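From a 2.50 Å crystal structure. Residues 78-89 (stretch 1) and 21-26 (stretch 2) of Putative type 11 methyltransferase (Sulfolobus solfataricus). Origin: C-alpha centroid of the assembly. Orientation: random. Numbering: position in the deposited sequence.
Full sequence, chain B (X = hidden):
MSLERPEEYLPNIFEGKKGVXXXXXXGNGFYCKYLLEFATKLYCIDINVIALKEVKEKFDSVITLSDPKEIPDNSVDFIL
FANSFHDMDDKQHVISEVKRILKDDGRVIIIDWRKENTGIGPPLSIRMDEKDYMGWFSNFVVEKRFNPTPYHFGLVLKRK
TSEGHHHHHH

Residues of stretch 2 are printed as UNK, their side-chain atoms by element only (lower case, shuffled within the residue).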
ATOM      1  N   PHE B  78      13.790  -5.520  -6.867  1.00 36.66           N
ATOM      2  CA  PHE B  78      13.385  -5.948  -8.181  1.00 36.97           C
ATOM      3  C   PHE B  78      11.964  -5.461  -8.617  1.00 36.37           C
ATOM      4  O   PHE B  78      11.004  -5.460  -7.840  1.00 35.63           O
ATOM      5  CB  PHE B  78      13.393  -7.477  -8.205  1.00 38.02           C
ATOM      6  CG  PHE B  78      14.751  -8.087  -7.942  1.00 41.78           C
ATOM      7  CD1 PHE B  78      15.648  -8.292  -8.988  1.00 44.55           C
ATOM      8  CD2 PHE B  78      15.127  -8.446  -6.642  1.00 44.13           C
ATOM      9  CE1 PHE B  78      16.888  -8.854  -8.752  1.00 47.99           C
ATOM     10  CE2 PHE B  78      16.363  -8.989  -6.392  1.00 46.46           C
ATOM     11  CZ  PHE B  78      17.249  -9.206  -7.439  1.00 48.31           C
ATOM     12  N   ILE B  79      11.849  -5.092  -9.884  1.00 35.57           N
ATOM     13  CA  ILE B  79      10.588  -4.719 -10.506  1.00 34.76           C
ATOM     14  C   ILE B  79      10.431  -5.599 -11.731  1.00 34.25           C
ATOM     15  O   ILE B  79      11.268  -5.569 -12.623  1.00 33.93           O
ATOM     16  CB  ILE B  79      10.617  -3.241 -10.969  1.00 34.87           C
ATOM     17  CG1 ILE B  79      10.727  -2.305  -9.773  1.00 33.68           C
ATOM     18  CG2 ILE B  79       9.377  -2.912 -11.765  1.00 33.45           C
ATOM     19  CD1 ILE B  79      11.041  -0.906 -10.134  1.00 32.11           C
ATOM     20  N   LEU B  80       9.367  -6.380 -11.772  1.00 33.60           N
ATOM     21  CA  LEU B  80       9.087  -7.211 -12.926  1.00 33.10           C
ATOM     22  C   LEU B  80       8.026  -6.556 -13.814  1.00 33.01           C
ATOM     23  O   LEU B  80       6.974  -6.089 -13.346  1.00 32.09           O
ATOM     24  CB  LEU B  80       8.588  -8.574 -12.477  1.00 32.66           C
ATOM     25  CG  LEU B  80       8.102  -9.537 -13.564  1.00 33.94           C
ATOM     26  CD1 LEU B  80       9.231  -9.984 -14.481  1.00 34.62           C
ATOM     27  CD2 LEU B  80       7.404 -10.744 -12.943  1.00 32.41           C
ATOM     28  N   PHE B  81       8.313  -6.570 -15.110  1.00 32.81           N
ATOM     29  CA  PHE B  81       7.351  -6.228 -16.158  1.00 31.73           C
ATOM     30  C   PHE B  81       7.196  -7.446 -17.016  1.00 31.53           C
ATOM     31  O   PHE B  81       7.986  -7.680 -17.897  1.00 30.41           O
ATOM     32  CB  PHE B  81       7.885  -5.083 -17.001  1.00 31.57           C
ATOM     33  CG  PHE B  81       7.763  -3.734 -16.358  1.00 29.38           C
ATOM     34  CD1 PHE B  81       6.562  -3.048 -16.376  1.00 30.38           C
ATOM     35  CD2 PHE B  81       8.842  -3.135 -15.805  1.00 30.72           C
ATOM     36  CE1 PHE B  81       6.444  -1.822 -15.833  1.00 30.31           C
ATOM     37  CE2 PHE B  81       8.748  -1.886 -15.231  1.00 31.46           C
ATOM     38  CZ  PHE B  81       7.549  -1.232 -15.233  1.00 32.75           C
ATOM     39  N   ALA B  82       6.162  -8.226 -16.744  1.00 32.99           N
ATOM     40  CA  ALA B  82       5.880  -9.467 -17.462  1.00 33.45           C
ATOM     41  C   ALA B  82       4.743  -9.311 -18.447  1.00 34.04           C
ATOM     42  O   ALA B  82       3.570  -9.392 -18.081  1.00 34.64           O
ATOM     43  CB  ALA B  82       5.541 -10.612 -16.447  1.00 33.83           C
ATOM     44  N   ASN B  83       5.095  -9.146 -19.707  1.00 34.74           N
ATOM     45  CA  ASN B  83       4.118  -8.953 -20.799  1.00 35.51           C
ATOM     46  C   ASN B  83       3.183  -7.829 -20.552  1.00 35.21           C
ATOM     47  O   ASN B  83       2.040  -7.917 -20.943  1.00 37.42           O
ATOM     48  CB  ASN B  83       3.321 -10.219 -21.034  1.00 35.26           C
ATOM     49  CG  ASN B  83       4.229 -11.419 -21.209  1.00 38.05           C
ATOM     50  OD1 ASN B  83       5.098 -11.438 -22.111  1.00 43.16           O
ATOM     51  ND2 ASN B  83       4.106 -12.375 -20.321  1.00 37.21           N
ATOM     52  N   SER B  84       3.650  -6.792 -19.874  1.00 34.08           N
ATOM     53  CA  SER B  84       2.738  -5.776 -19.374  1.00 33.57           C
ATOM     54  C   SER B  84       3.108  -4.354 -19.784  1.00 33.00           C
ATOM     55  O   SER B  84       2.245  -3.534 -19.822  1.00 34.35           O
ATOM     56  CB  SER B  84       2.580  -5.867 -17.850  1.00 32.81           C
ATOM     57  OG  SER B  84       3.813  -5.619 -17.203  1.00 32.83           O
ATOM     58  N   PHE B  85       4.367  -4.052 -20.066  1.00 32.42           N
ATOM     59  CA  PHE B  85       4.743  -2.686 -20.372  1.00 32.10           C
ATOM     60  C   PHE B  85       4.158  -2.197 -21.679  1.00 32.67           C
ATOM     61  O   PHE B  85       3.726  -1.064 -21.779  1.00 32.31           O
ATOM     62  CB  PHE B  85       6.253  -2.535 -20.410  1.00 31.89           C
ATOM     63  CG  PHE B  85       6.726  -1.128 -20.498  1.00 29.00           C
ATOM     64  CD1 PHE B  85       6.705  -0.310 -19.383  1.00 28.71           C
ATOM     65  CD2 PHE B  85       7.227  -0.623 -21.690  1.00 28.92           C
ATOM     66  CE1 PHE B  85       7.164   0.984 -19.444  1.00 28.38           C
ATOM     67  CE2 PHE B  85       7.694   0.691 -21.778  1.00 27.35           C
ATOM     68  CZ  PHE B  85       7.643   1.500 -20.655  1.00 29.55           C
ATOM     69  N   HIS B  86       4.148  -3.048 -22.686  1.00 33.64           N
ATOM     70  CA  HIS B  86       3.795  -2.611 -24.011  1.00 34.19           C
ATOM     71  C   HIS B  86       2.418  -2.003 -24.115  1.00 34.92           C
ATOM     72  O   HIS B  86       2.218  -1.082 -24.893  1.00 36.40           O
ATOM     73  CB  HIS B  86       3.984  -3.710 -25.049  1.00 34.74           C
ATOM     74  CG  HIS B  86       3.115  -4.904 -24.855  1.00 34.43           C
ATOM     75  ND1 HIS B  86       3.593  -6.081 -24.320  1.00 32.73           N
ATOM     76  CD2 HIS B  86       1.811  -5.122 -25.154  1.00 34.24           C
ATOM     77  CE1 HIS B  86       2.612  -6.967 -24.279  1.00 33.37           C
ATOM     78  NE2 HIS B  86       1.521  -6.412 -24.779  1.00 33.90           N
ATOM     79  N   ASP B  87       1.469  -2.428 -23.305  1.00 35.42           N
ATOM     80  CA  ASP B  87       0.166  -1.768 -23.386  1.00 35.30           C
ATOM     81  C   ASP B  87      -0.194  -0.904 -22.192  1.00 34.07           C
ATOM     82  O   ASP B  87      -1.324  -0.485 -22.057  1.00 34.20           O
ATOM     83  CB  ASP B  87      -0.939  -2.767 -23.767  1.00 36.35           C
ATOM     84  CG  ASP B  87      -1.015  -3.970 -22.846  1.00 39.13           C
ATOM     85  OD1 ASP B  87      -0.160  -4.129 -21.930  1.00 42.06           O
ATOM     86  OD2 ASP B  87      -1.941  -4.782 -23.086  1.00 44.68           O
ATOM     87  N   MET B  88       0.806  -0.544 -21.398  1.00 32.90           N
ATOM     88  CA  MET B  88       0.597   0.210 -20.198  1.00 31.60           C
ATOM     89  C   MET B  88       0.389   1.687 -20.504  1.00 32.03           C
ATOM     90  O   MET B  88       1.093   2.277 -21.338  1.00 31.89           O
ATOM     91  CB  MET B  88       1.806   0.042 -19.280  1.00 31.11           C
ATOM     92  CG  MET B  88       1.527   0.204 -17.802  1.00 30.31           C
ATOM     93  SD  MET B  88       2.912  -0.409 -16.782  1.00 24.15           S
ATOM     94  CE  MET B  88       2.490   0.656 -15.527  1.00 27.90           C
ATOM     95  N   ASP B  89      -0.561   2.278 -19.784  1.00 31.43           N
ATOM     96  CA  ASP B  89      -0.803   3.702 -19.786  1.00 31.14           C
ATOM     97  C   ASP B  89       0.376   4.535 -19.206  1.00 30.28           C
ATOM     98  O   ASP B  89       1.097   4.086 -18.345  1.00 30.73           O
ATOM     99  CB  ASP B  89      -2.062   3.990 -18.954  1.00 30.52           C
ATOM    100  CG  ASP B  89      -3.371   3.622 -19.678  1.00 31.92           C
ATOM    101  OD1 ASP B  89      -3.319   3.029 -20.766  1.00 37.92           O
ATOM    102  OD2 ASP B  89      -4.481   3.885 -19.136  1.00 32.85           O
ATOM    103  N   UNK B  21      10.137  -6.690  -3.865  1.00 38.57           N
ATOM    104  CA  UNK B  21       9.839  -6.914  -5.261  1.00 38.45           C
ATOM    105  C   UNK B  21       8.534  -6.207  -5.651  1.00 36.87           C
ATOM    106  O   UNK B  21       7.599  -6.133  -4.855  1.00 36.91           O
ATOM    107  c   UNK B  21       9.618  -8.424  -5.544  1.00 39.15           C
ATOM    108  c   UNK B  21       9.278  -8.667  -7.013  1.00 38.13           C
ATOM    109  c   UNK B  21      10.871  -9.230  -5.179  1.00 41.94           C
ATOM    110  c   UNK B  21      10.666 -10.799  -5.261  1.00 40.86           C
ATOM    111  N   UNK B  22       8.444  -5.741  -6.885  1.00 35.35           N
ATOM    112  CA  UNK B  22       7.208  -5.183  -7.381  1.00 34.70           C
ATOM    113  C   UNK B  22       6.850  -5.916  -8.620  1.00 34.93           C
ATOM    114  O   UNK B  22       7.664  -5.965  -9.495  1.00 35.11           O
ATOM    115  c   UNK B  22       7.367  -3.691  -7.733  1.00 35.29           C
ATOM    116  c   UNK B  22       6.144  -3.160  -8.545  1.00 32.53           C
ATOM    117  c   UNK B  22       7.567  -2.863  -6.476  1.00 33.55           C
ATOM    118  N   UNK B  23       5.652  -6.502  -8.690  1.00 35.67           N
ATOM    119  CA  UNK B  23       5.093  -7.032  -9.955  1.00 37.38           C
ATOM    120  C   UNK B  23       4.225  -5.914 -10.582  1.00 37.24           C
ATOM    121  O   UNK B  23       3.085  -5.644 -10.152  1.00 36.90           O
ATOM    122  o   UNK B  23       4.281  -8.724 -12.124  1.00 53.55           O
ATOM    123  o   UNK B  23       2.942  -9.961 -10.937  1.00 52.90           O
ATOM    124  c   UNK B  23       4.257  -8.321  -9.709  1.00 37.79           C
ATOM    125  c   UNK B  23       3.802  -9.038 -11.009  1.00 43.60           C
ATOM    126  N   UNK B  24       4.785  -5.263 -11.588  1.00 37.75           N
ATOM    127  CA  UNK B  24       4.205  -4.047 -12.194  1.00 38.15           C
ATOM    128  C   UNK B  24       3.382  -4.447 -13.432  1.00 38.98           C
ATOM    129  O   UNK B  24       3.922  -4.802 -14.462  1.00 37.66           O
ATOM    130  c   UNK B  24       5.343  -3.089 -12.573  1.00 37.66           C
ATOM    131  c   UNK B  24       4.976  -1.627 -12.569  1.00 37.62           C
ATOM    132  c   UNK B  24       3.741  -1.167 -13.043  1.00 35.32           C
ATOM    133  o   UNK B  24       4.059   2.404 -12.526  1.00 34.19           O
ATOM    134  c   UNK B  24       5.555   0.649 -12.125  1.00 36.34           C
ATOM    135  c   UNK B  24       5.873  -0.693 -12.129  1.00 36.55           C
ATOM    136  c   UNK B  24       3.416   0.178 -13.005  1.00 31.81           C
ATOM    137  c   UNK B  24       4.332   1.073 -12.571  1.00 33.32           C
ATOM    138  N   UNK B  25       2.070  -4.394 -13.314  1.00 41.52           N
ATOM    139  CA  UNK B  25       1.194  -4.890 -14.346  1.00 44.35           C
ATOM    140  C   UNK B  25       1.014  -6.369 -14.096  1.00 46.83           C
ATOM    141  O   UNK B  25       1.455  -7.191 -14.860  1.00 47.16           O
ATOM    142  N   UNK B  26       0.390  -6.693 -12.976  1.00 50.57           N
ATOM    143  CA  UNK B  26       0.364  -8.074 -12.487  1.00 53.64           C
ATOM    144  C   UNK B  26      -0.755  -8.864 -13.114  1.00 55.21           C
ATOM    145  O   UNK B  26      -0.661 -10.074 -13.179  1.00 55.01           O
ATOM    146  s   UNK B  26      -1.136  -7.360 -10.140  1.00 57.04           S
ATOM    147  c   UNK B  26       0.292  -8.152 -10.941  1.00 54.10           C
TER
HETATM  148  O   HOH W   1       4.580  -7.607 -14.351  1.00 40.05           O

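Position 21 carries four side-chain carbons, forked at the first, with one arm two carbons long. Its CA lies 3.2 Å from Phe78 O, a CA-H...O contact, and the first carbon of the longer arm comes 4.3 Å from Phe78 CB. A beta-branched four-carbon chain is isoleucine: Ile21, bridged in parallel to Phe78.

Position 22 has one carbon carrying two more. Its backbone N and O both turn to the same edge, toward stretch 1: its N donates to Phe78 O at 2.7 Å, and its O accepts from Leu80 N at 2.9 Å, so it is clasped by the two neighbours of Ile79, as a parallel register requires. Its CB sits 4.2 Å from Ile79 CG1. Three carbons forked at CB make valine, Val22, which shares a face of the sheet with Ile79.

Position 23 shows two carbons, the second bearing two oxygens, one of them 3.8 Å from Leu80 CD2. This short carboxylate is aspartate. Asp23 lies on the same face as Ile21, Phe78 and Leu80, and its OD1 is hydrogen-bonded to water 1 at 2.5 Å.

Position 24 has one carbon, then a six-carbon ring bearing an oxygen. Its N donates to Leu80 O at 2.9 Å, extending the ladder, and its CB lies over the Phe81 ring face, 4.0 Å from the ring centroid. The phenol ring makes it tyrosine. Tyr24 O accepts from Ser84 OG, also at 2.9 Å. The two rings are nearly parallel, at 20°, but slid apart, with the centroids of the Phe81 and Tyr24 rings 4.9 Å apart. Met88 SD approaches obliquely, 4.5 Å from the Tyr24 ring centroid.

Position 25 has no side-chain atoms; its O lies 3.5 Å from Ser84 CB. It is glycine. At phi/psi 86/65 a CB would jam against the preceding carbonyl O, and it would also lie 2.6 Å from Ser84 CB. Gly25 is thus demanded twice, by its own backbone and by its neighbour.

Position 26 has one carbon and one sulfur. Its CA-to-CB bond points away from stretch 1, and the side chain makes no contact there. Carbon then sulfur is cysteine, Cys26.

The contact has two parts. Three backbone hydrogen bonds fix the parallel strands in register, leaving side chains to pack along both faces. Beyond the last bridge, side chains supply more of the contact: Tyr24 gives up the largest area, packing on Phe81 and Met88, while Ser84 catches its carbonyl. Water 1 completes the seam, hydrogen-bonded to Tyr24 O at 2.9 Å and accepting from Ala82 N at 2.9 Å, so it bridges the two where the strands draw apart.

Stretch 2 (21-26) IVDYGC
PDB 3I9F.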